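Local coordinates for 28 kDa product (Pseudomonas syringae pv. phaseolicola, PDB 1UKF), which is the mature, autocleaved form of a cysteine protease that acts in infected plant cells and elicits the hypersensitive response in resistant hosts, at residues L167-H170 and Y171-L174. Numbering follows the deposited sequence.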
loop_
_atom_site.group_PDB
_atom_site.type_symbol
_atom_site.label_atom_id
_atom_site.label_comp_id
_atom_site.label_asym_id
_atom_site.label_seq_id
_atom_site.Cartn_x
_atom_site.Cartn_y
_atom_site.Cartn_z
ATOM N N LEU A 167 11.517 -3.955 1.098
ATOM C CA LEU A 167 10.379 -4.300 0.260
ATOM C C LEU A 167 10.736 -4.105 -1.212
ATOM O O LEU A 167 10.424 -4.946 -2.052
ATOM C CB LEU A 167 9.171 -3.437 0.628
ATOM C CG LEU A 167 7.841 -3.924 0.054
ATOM C CD1 LEU A 167 7.521 -5.302 0.618
ATOM C CD2 LEU A 167 6.731 -2.945 0.408
ATOM N N ILE A 168 11.390 -2.991 -1.521
ATOM C CA ILE A 168 11.792 -2.717 -2.893
ATOM C C ILE A 168 12.757 -3.796 -3.384
ATOM O O ILE A 168 12.608 -4.311 -4.492
ATOM C CB ILE A 168 12.483 -1.341 -3.016
ATOM C CG1 ILE A 168 11.500 -0.231 -2.639
ATOM C CG2 ILE A 168 12.996 -1.135 -4.442
ATOM C CD1 ILE A 168 10.270 -0.164 -3.523
ATOM N N ASP A 169 13.741 -4.139 -2.558
ATOM C CA ASP A 169 14.713 -5.158 -2.941
ATOM C C ASP A 169 14.036 -6.506 -3.139
ATOM O O ASP A 169 14.438 -7.291 -3.999
ATOM C CB ASP A 169 15.814 -5.289 -1.885
ATOM C CG ASP A 169 16.680 -4.051 -1.786
ATOM O OD1 ASP A 169 16.819 -3.333 -2.799
ATOM O OD2 ASP A 169 17.232 -3.806 -0.695
ATOM N N HIS A 170 13.011 -6.773 -2.337
ATOM C CA HIS A 170 12.271 -8.025 -2.437
ATOM C C HIS A 170 11.699 -8.178 -3.842
ATOM O O HIS A 170 11.877 -9.211 -4.491
ATOM C CB HIS A 170 11.125 -8.047 -1.423
ATOM C CG HIS A 170 10.140 -9.152 -1.650
ATOM N ND1 HIS A 170 10.401 -10.463 -1.315
ATOM C CD2 HIS A 170 8.909 -9.146 -2.214
ATOM C CE1 HIS A 170 9.373 -11.216 -1.663
ATOM N NE2 HIS A 170 8.455 -10.442 -2.211
ATOM N N TYR A 171 11.006 -7.150 -4.314
ATOM C CA TYR A 171 10.416 -7.213 -5.638
ATOM C C TYR A 171 11.458 -7.213 -6.746
ATOM O O TYR A 171 11.324 -7.949 -7.721
ATOM C CB TYR A 171 9.408 -6.080 -5.829
ATOM C CG TYR A 171 8.109 -6.364 -5.108
ATOM C CD1 TYR A 171 7.802 -5.751 -3.893
ATOM C CD2 TYR A 171 7.216 -7.310 -5.610
ATOM C CE1 TYR A 171 6.635 -6.081 -3.195
ATOM C CE2 TYR A 171 6.056 -7.644 -4.923
ATOM C CZ TYR A 171 5.772 -7.031 -3.718
ATOM O OH TYR A 171 4.628 -7.389 -3.036
ATOM N N ASN A 172 12.504 -6.406 -6.599
ATOM C CA ASN A 172 13.543 -6.377 -7.619
ATOM C C ASN A 172 14.218 -7.741 -7.734
ATOM O O ASN A 172 14.575 -8.173 -8.834
ATOM C CB ASN A 172 14.586 -5.304 -7.299
ATOM C CG ASN A 172 14.012 -3.903 -7.353
ATOM O OD1 ASN A 172 13.145 -3.608 -8.177
ATOM N ND2 ASN A 172 14.507 -3.025 -6.487
ATOM N N SER A 173 14.377 -8.427 -6.606
ATOM C CA SER A 173 15.013 -9.742 -6.600
ATOM C C SER A 173 14.159 -10.773 -7.337
ATOM O O SER A 173 14.656 -11.823 -7.750
ATOM C CB SER A 173 15.262 -10.216 -5.164
ATOM O OG SER A 173 14.062 -10.620 -4.527
ATOM N N LEU A 174 12.875 -10.469 -7.495
ATOM C CA LEU A 174 11.947 -11.362 -8.184
ATOM C C LEU A 174 11.719 -10.891 -9.616
ATOM O O LEU A 174 10.823 -11.375 -10.306
ATOM C CB LEU A 174 10.612 -11.413 -7.438
ATOM C CG LEU A 174 10.646 -12.038 -6.043
ATOM C CD1 LEU A 174 9.291 -11.865 -5.376
ATOM C CD2 LEU A 174 11.011 -13.512 -6.147
#
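The imidazole of His170 turns its edge onto one face of the Tyr171 ring: His170 CD2 stands 3.8 Å above the phenol plane, over its centre. Tyr171 CD1 in turn lies in the imidazole plane, at its edge. The two planes meet at 83°. With ring centroids 5.0 Å apart, this is a T-shaped stack between sequence neighbours. It depends on the first torsions, which differ: His170 has CG anti to its backbone N (chi1 168°), whereas the Tyr171 ring is rotated to lie beside its own N. Farther out on the imidazole, Leu174 CD1 packs obliquely at 3.6 Å from His170 NE2. The phenol is also flanked by Leu167, one turn earlier and pointing the same way, whose CD1 lies 4.0 Å from Tyr171 CE1.

The backbone keeps i to i+4 bonding, as in the nearly straight Asn172 N to Ile168 O bond (166° at the hydrogen). At the last turn this pattern gives way to a shorter bond, Leu174 N to Tyr171 O at 3.0 Å, while Leu174 N reaches His170 O only weakly and well off straight. The same His170 carbonyl accepts the Ser173 hydroxyl, OG to O 2.6 Å, with OG folded back over the preceding turn and tilted from the carbonyl plane. Asn172 OD1 instead accepts from Val178 N, tying the helix end to strand 178-187.

Tyr171 OH hydrogen-bonds to Asp147 OD2 and Asn149 ND2, and its ring also meets Phe126. Asp147 is the acid of the Cys18-His132-Asp147 catalytic triad, so the tyrosine is a second-shell residue, consistent with a role in positioning that carboxylate. The arrangement is thus the C-terminal turn of helix 160-173, whose buried tyrosine directs its hydroxyl to the catalytic acid of a papain-like fold.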